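Putative glycosyl hydrolase (Parabacteroides distasonis, PDB 4QHZ) is a magnesium-binding protein of the 3-keto-disaccharide hydrolase family and probably acts as a glycoside-cleaving hydrolase, although its substrate is not established. Local coordinates at residues C[150-155]-C[197-202]; C[186-191]-C[201-206]. One frame throughout, in Å; residues are numbered along the deposited sequence.

Contact 1: residues C[150-155]-C[197-202]; sequences KQSIPL and VLQNHT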
loop_
_atom_site.group_PDB
_atom_site.type_symbol
_atom_site.label_atom_id
_atom_site.label_comp_id
_atom_site.label_asym_id
_atom_site.label_seq_id
_atom_site.Cartn_x
_atom_site.Cartn_y
_atom_site.Cartn_z
ATOM N N LYS C 150 -13.007 15.823 -8.043
ATOM C CA LYS C 150 -14.071 14.859 -8.397
ATOM C C LYS C 150 -13.705 13.384 -8.191
ATOM O O LYS C 150 -14.351 12.495 -8.745
ATOM C CB LYS C 150 -14.572 15.100 -9.836
ATOM C CG LYS C 150 -15.488 16.306 -9.956
ATOM C CD LYS C 150 -16.243 16.317 -11.274
ATOM C CE LYS C 150 -17.313 17.394 -11.291
ATOM N NZ LYS C 150 -18.242 17.229 -12.452
ATOM N N GLN C 151 -12.677 13.125 -7.387
ATOM C CA GLN C 151 -12.287 11.759 -7.056
ATOM C C GLN C 151 -12.350 11.515 -5.561
ATOM O O GLN C 151 -12.966 10.552 -5.123
ATOM C CB GLN C 151 -10.873 11.463 -7.542
ATOM C CG GLN C 151 -10.735 11.381 -9.048
ATOM C CD GLN C 151 -9.311 11.103 -9.484
ATOM O OE1 GLN C 151 -8.519 10.525 -8.732
ATOM N NE2 GLN C 151 -8.980 11.487 -10.709
ATOM N N SER C 152 -11.685 12.383 -4.796
ATOM C CA SER C 152 -11.484 12.190 -3.367
ATOM C C SER C 152 -11.899 13.421 -2.580
ATOM O O SER C 152 -11.304 14.489 -2.721
ATOM C CB SER C 152 -10.021 11.871 -3.087
ATOM O OG SER C 152 -9.628 10.694 -3.775
ATOM N N ILE C 153 -12.919 13.243 -1.742
ATOM C CA ILE C 153 -13.442 14.292 -0.881
ATOM C C ILE C 153 -12.408 14.604 0.199
ATOM O O ILE C 153 -11.841 13.685 0.796
ATOM C CB ILE C 153 -14.760 13.852 -0.230
ATOM C CG1 ILE C 153 -15.813 13.528 -1.303
ATOM C CG2 ILE C 153 -15.296 14.924 0.700
ATOM C CD1 ILE C 153 -16.956 12.678 -0.794
ATOM N N PRO C 154 -12.134 15.896 0.440
ATOM C CA PRO C 154 -11.163 16.224 1.475
ATOM C C PRO C 154 -11.685 15.885 2.867
ATOM O O PRO C 154 -12.895 15.892 3.101
ATOM C CB PRO C 154 -10.986 17.736 1.324
ATOM C CG PRO C 154 -12.279 18.201 0.751
ATOM C CD PRO C 154 -12.704 17.100 -0.181
ATOM N N LEU C 155 -10.767 15.609 3.785
ATOM C CA LEU C 155 -11.126 15.191 5.138
ATOM C C LEU C 155 -11.727 16.323 5.971
ATOM O O LEU C 155 -12.362 16.075 6.989
ATOM C CB LEU C 155 -9.896 14.615 5.850
ATOM C CG LEU C 155 -9.325 13.337 5.223
ATOM C CD1 LEU C 155 -7.963 13.004 5.813
ATOM C CD2 LEU C 155 -10.289 12.175 5.400
ATOM N N VAL C 197 -4.685 18.107 7.830
ATOM C CA VAL C 197 -4.605 17.090 6.779
ATOM C C VAL C 197 -5.949 16.968 6.060
ATOM O O VAL C 197 -6.970 16.669 6.682
ATOM C CB VAL C 197 -4.224 15.699 7.303
ATOM C CG1 VAL C 197 -4.146 14.701 6.153
ATOM C CG2 VAL C 197 -2.888 15.729 8.012
ATOM N N LEU C 198 -5.919 17.169 4.746
ATOM C CA LEU C 198 -7.112 17.094 3.904
ATOM C C LEU C 198 -7.119 15.838 3.030
ATOM O O LEU C 198 -8.182 15.297 2.724
ATOM C CB LEU C 198 -7.213 18.354 3.039
ATOM C CG LEU C 198 -8.162 19.456 3.529
ATOM C CD1 LEU C 198 -7.955 19.835 4.987
ATOM C CD2 LEU C 198 -8.026 20.686 2.635
ATOM N N GLN C 199 -5.936 15.412 2.593
ATOM C CA GLN C 199 -5.763 14.151 1.887
ATOM C C GLN C 199 -4.662 13.389 2.600
ATOM O O GLN C 199 -3.527 13.864 2.679
ATOM C CB GLN C 199 -5.394 14.366 0.423
ATOM C CG GLN C 199 -6.428 15.143 -0.377
ATOM C CD GLN C 199 -7.713 14.374 -0.626
ATOM O OE1 GLN C 199 -7.760 13.149 -0.511
ATOM N NE2 GLN C 199 -8.760 15.100 -0.996
ATOM N N ASN C 200 -5.004 12.213 3.113
ATOM C CA ASN C 200 -4.055 11.384 3.841
ATOM C C ASN C 200 -3.584 10.191 3.000
ATOM O O ASN C 200 -4.198 9.135 3.019
ATOM C CB ASN C 200 -4.689 10.907 5.148
ATOM C CG ASN C 200 -3.711 10.161 6.032
ATOM O OD1 ASN C 200 -2.563 9.936 5.657
ATOM N ND2 ASN C 200 -4.170 9.770 7.218
ATOM N N HIS C 201 -2.479 10.375 2.287
ATOM C CA HIS C 201 -1.944 9.350 1.398
ATOM C C HIS C 201 -3.049 8.793 0.496
ATOM O O HIS C 201 -3.293 7.584 0.455
ATOM C CB HIS C 201 -1.266 8.230 2.189
ATOM C CG HIS C 201 -0.371 7.367 1.358
ATOM N ND1 HIS C 201 0.870 7.785 0.927
ATOM C CD2 HIS C 201 -0.524 6.102 0.896
ATOM C CE1 HIS C 201 1.430 6.826 0.210
ATOM N NE2 HIS C 201 0.608 5.792 0.181
ATOM N N THR C 202 -3.685 9.699 -0.242
ATOM C CA THR C 202 -4.809 9.373 -1.108
ATOM C C THR C 202 -4.316 8.836 -2.436
ATOM O O THR C 202 -3.405 9.390 -3.037
ATOM C CB THR C 202 -5.670 10.623 -1.348
ATOM O OG1 THR C 202 -6.185 11.079 -0.091
ATOM C CG2 THR C 202 -6.825 10.332 -2.276
HETATM O O HOH W 1 -9.685 11.988 1.405
#

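Contact 2: residues C[186-191]-C[201-206]; sequences HPTVTV and HTTILG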
loop_
_atom_site.group_PDB
_atom_site.type_symbol
_atom_site.label_atom_id
_atom_site.label_comp_id
_atom_site.label_asym_id
_atom_site.label_seq_id
_atom_site.Cartn_x
_atom_site.Cartn_y
_atom_site.Cartn_z
ATOM N N HIS C 186 -0.387 3.489 -8.923
ATOM C CA HIS C 186 -1.114 4.745 -8.997
ATOM C C HIS C 186 -0.343 5.834 -8.278
ATOM O O HIS C 186 0.490 5.540 -7.422
ATOM C CB HIS C 186 -2.494 4.595 -8.375
ATOM C CG HIS C 186 -3.418 3.745 -9.181
ATOM N ND1 HIS C 186 -4.452 4.273 -9.920
ATOM C CD2 HIS C 186 -3.445 2.409 -9.392
ATOM C CE1 HIS C 186 -5.085 3.297 -10.544
ATOM N NE2 HIS C 186 -4.498 2.156 -10.235
ATOM N N PRO C 187 -0.612 7.100 -8.624
ATOM C CA PRO C 187 0.005 8.166 -7.856
ATOM C C PRO C 187 -0.636 8.253 -6.487
ATOM O O PRO C 187 -1.800 7.876 -6.325
ATOM C CB PRO C 187 -0.312 9.434 -8.662
ATOM C CG PRO C 187 -1.033 8.986 -9.888
ATOM C CD PRO C 187 -1.573 7.620 -9.604
ATOM N N THR C 188 0.117 8.728 -5.506
ATOM C CA THR C 188 -0.443 9.003 -4.189
ATOM C C THR C 188 -0.102 10.431 -3.787
ATOM O O THR C 188 0.910 10.984 -4.232
ATOM C CB THR C 188 0.056 8.010 -3.123
ATOM O OG1 THR C 188 1.477 8.100 -3.005
ATOM C CG2 THR C 188 -0.335 6.582 -3.496
ATOM N N VAL C 189 -0.946 11.021 -2.945
ATOM C CA VAL C 189 -0.757 12.402 -2.531
ATOM C C VAL C 189 -1.266 12.641 -1.106
ATOM O O VAL C 189 -2.312 12.126 -0.710
ATOM C CB VAL C 189 -1.438 13.367 -3.533
ATOM C CG1 VAL C 189 -2.950 13.171 -3.544
ATOM C CG2 VAL C 189 -1.074 14.812 -3.223
ATOM N N THR C 190 -0.488 13.398 -0.341
ATOM C CA THR C 190 -0.925 13.925 0.935
ATOM C C THR C 190 -1.031 15.436 0.789
ATOM O O THR C 190 -0.141 16.068 0.223
ATOM C CB THR C 190 0.043 13.518 2.075
ATOM O OG1 THR C 190 -0.118 12.119 2.350
ATOM C CG2 THR C 190 -0.222 14.296 3.356
ATOM N N VAL C 191 -2.136 16.002 1.273
ATOM C CA VAL C 191 -2.383 17.435 1.197
ATOM C C VAL C 191 -2.725 17.964 2.581
ATOM O O VAL C 191 -3.613 17.435 3.250
ATOM C CB VAL C 191 -3.539 17.767 0.225
ATOM C CG1 VAL C 191 -3.810 19.266 0.197
ATOM C CG2 VAL C 191 -3.228 17.269 -1.178
ATOM N N HIS C 201 -2.479 10.375 2.287
ATOM C CA HIS C 201 -1.944 9.350 1.398
ATOM C C HIS C 201 -3.049 8.793 0.496
ATOM O O HIS C 201 -3.293 7.584 0.455
ATOM C CB HIS C 201 -1.266 8.230 2.189
ATOM C CG HIS C 201 -0.371 7.367 1.358
ATOM N ND1 HIS C 201 0.870 7.785 0.927
ATOM C CD2 HIS C 201 -0.524 6.102 0.896
ATOM C CE1 HIS C 201 1.430 6.826 0.210
ATOM N NE2 HIS C 201 0.608 5.792 0.181
ATOM N N THR C 202 -3.685 9.699 -0.242
ATOM C CA THR C 202 -4.809 9.373 -1.108
ATOM C C THR C 202 -4.316 8.836 -2.436
ATOM O O THR C 202 -3.405 9.390 -3.037
ATOM C CB THR C 202 -5.670 10.623 -1.348
ATOM O OG1 THR C 202 -6.185 11.079 -0.091
ATOM C CG2 THR C 202 -6.825 10.332 -2.276
ATOM N N THR C 203 -4.918 7.745 -2.885
ATOM C CA THR C 203 -4.597 7.181 -4.187
ATOM C C THR C 203 -5.344 7.946 -5.271
ATOM O O THR C 203 -6.551 8.163 -5.166
ATOM C CB THR C 203 -4.959 5.686 -4.251
ATOM O OG1 THR C 203 -4.167 4.967 -3.297
ATOM C CG2 THR C 203 -4.697 5.118 -5.638
ATOM N N ILE C 204 -4.614 8.359 -6.300
ATOM C CA ILE C 204 -5.196 9.055 -7.432
ATOM C C ILE C 204 -5.579 8.011 -8.476
ATOM O O ILE C 204 -4.783 7.130 -8.801
ATOM C CB ILE C 204 -4.225 10.110 -7.988
ATOM C CG1 ILE C 204 -3.998 11.198 -6.938
ATOM C CG2 ILE C 204 -4.763 10.722 -9.272
ATOM C CD1 ILE C 204 -2.944 12.228 -7.290
ATOM N N LEU C 205 -6.812 8.101 -8.978
ATOM C CA LEU C 205 -7.393 7.056 -9.831
ATOM C C LEU C 205 -7.080 7.250 -11.303
ATOM O O LEU C 205 -7.187 6.314 -12.083
ATOM C CB LEU C 205 -8.910 7.002 -9.650
ATOM C CG LEU C 205 -9.392 6.799 -8.210
ATOM C CD1 LEU C 205 -10.907 6.891 -8.139
ATOM C CD2 LEU C 205 -8.908 5.465 -7.657
ATOM N N GLY C 206 -6.688 8.459 -11.672
ATOM C CA GLY C 206 -6.445 8.816 -13.062
ATOM C C GLY C 206 -6.562 10.320 -13.189
ATOM O O GLY C 206 -6.626 11.021 -12.174
HETATM O O HOH W 2 1.966 10.639 0.955
#

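Contact 1: residues C[150-155]-C[197-202]
Leu155 N donates to Leu198 O at 2.8 Å, lying in the carbonyl plane on a lone pair, where the loop 150-155 meets the strand 196-203 as that strand turns a corner. Leu198 and Gln199 form a classic beta bulge opposite Val191, in a family grouped with the concanavalin-like folds. A second direct hydrogen bond comes from a side chain: Gln199 NE2 donates a hydrogen bond to Ser152 O at 3.1 Å. Its donor stands well above the carbonyl plane, and the N-H...O angle is a bent 144°. The Gln199 chain folds at chi2 (-70°), and its amide comes back to the loop although CB points away from it.

Both ends of that amide are held. NE2 is also bonded to Gly146 O, while OE1 accepts from Thr202 OG1 at 2.6 Å, in the carbonyl plane, and from a water that donates to Ile153 O as well. With partners at nitrogen and oxygen alike, a flipped amide would probably lose these bonds.

Apolar contacts flank the polar centre. Pro154 CB rests 4.0 Å from Leu198 CG, and Pro154 CA makes a CA-H...O contact with Leu198 O. Leu155 CD1 lies 3.9 Å from Asn200 CB and a little farther from Val197 CG1. A second subunit packs Pro30 against Ile153 and Pro154. At the other end of the contact, the methyl CG2 of Thr202 meets Ser152 OG at 3.2 Å.

Contact 2: residues C[186-191]-C[201-206]
Val189 and Thr202 form the antiparallel hydrogen-bonded pair of a beta hairpin made by strands 185-193 and 196-203. Val189 N donates to Thr202 O at 3.0 Å, and Thr202 N returns a bond to Val189 O at 2.8 Å. Thr188 and Thr203 follow as a non-hydrogen-bonded pair, their CA atoms 4.5 Å apart. Beyond them Ile204 N points almost straight at Pro187 O, with an N-H...O angle of 179°; this bond carries the pairing one residue beyond Thr203.

Side chains add two polar links. Thr190 OG1 accepts from His201 N at 2.9 Å, and a water joins that hydroxyl to His201 ND1 in the plane of the ring. At the other end His186 ND1 donates to Ile204 O at 3.1 Å; the acceptor lies near the ring plane and the donor in the carbonyl plane. The first torsion of His186 (chi1 -70°) sets CG beside the backbone N, on the way to this bond. His186 CB lies 3.6 Å from Thr203 CG2, a methyl that sits obliquely to the ring. An alanine here, in place of His186, would probably leave Ile204 O without this side-chain donor and Tyr183 without its stacked ring.

The remaining contacts are apolar or involve a ring. Thr188 CB sits over one face of the His201 ring, 4.0 Å from its centroid and offset toward the rim, a CH-pi contact. Ile204 CB meets Pro187 CG, the two side chains crossing at about a right angle, and Ile204 CD1 approaches Val189 CG1.

His201 also stacks on His201 of a second subunit. Strand 165-177 continues the sheet beyond 185-193 through backbone bonds of Thr188 and Thr190, while Tyr127 of strand 127-131 packs on Pro187 and Ile204.

Overall arrangement
The two contacts lie with their centres about 8 Å apart, on the same side of the chain's centre, and share His201 and Thr202 of strand 196-203. Along the chain, loop 150-155 comes first, then 186-191, and both contacts end on this last strand or just past it. Contact 2 is a local hairpin pairing within the eight-stranded antiparallel sheet; contact 1 brings a distant loop onto the same strand at its corner. They are joined by two probable hydrogen bonds, Leu198 N to Val191 O and Gln151 NE2 to Gly206 O. Strand 196-203 thus has the hairpin partner and the loop as neighbours, and both contacts also touch a second subunit, placing this sheet margin at an assembly interface.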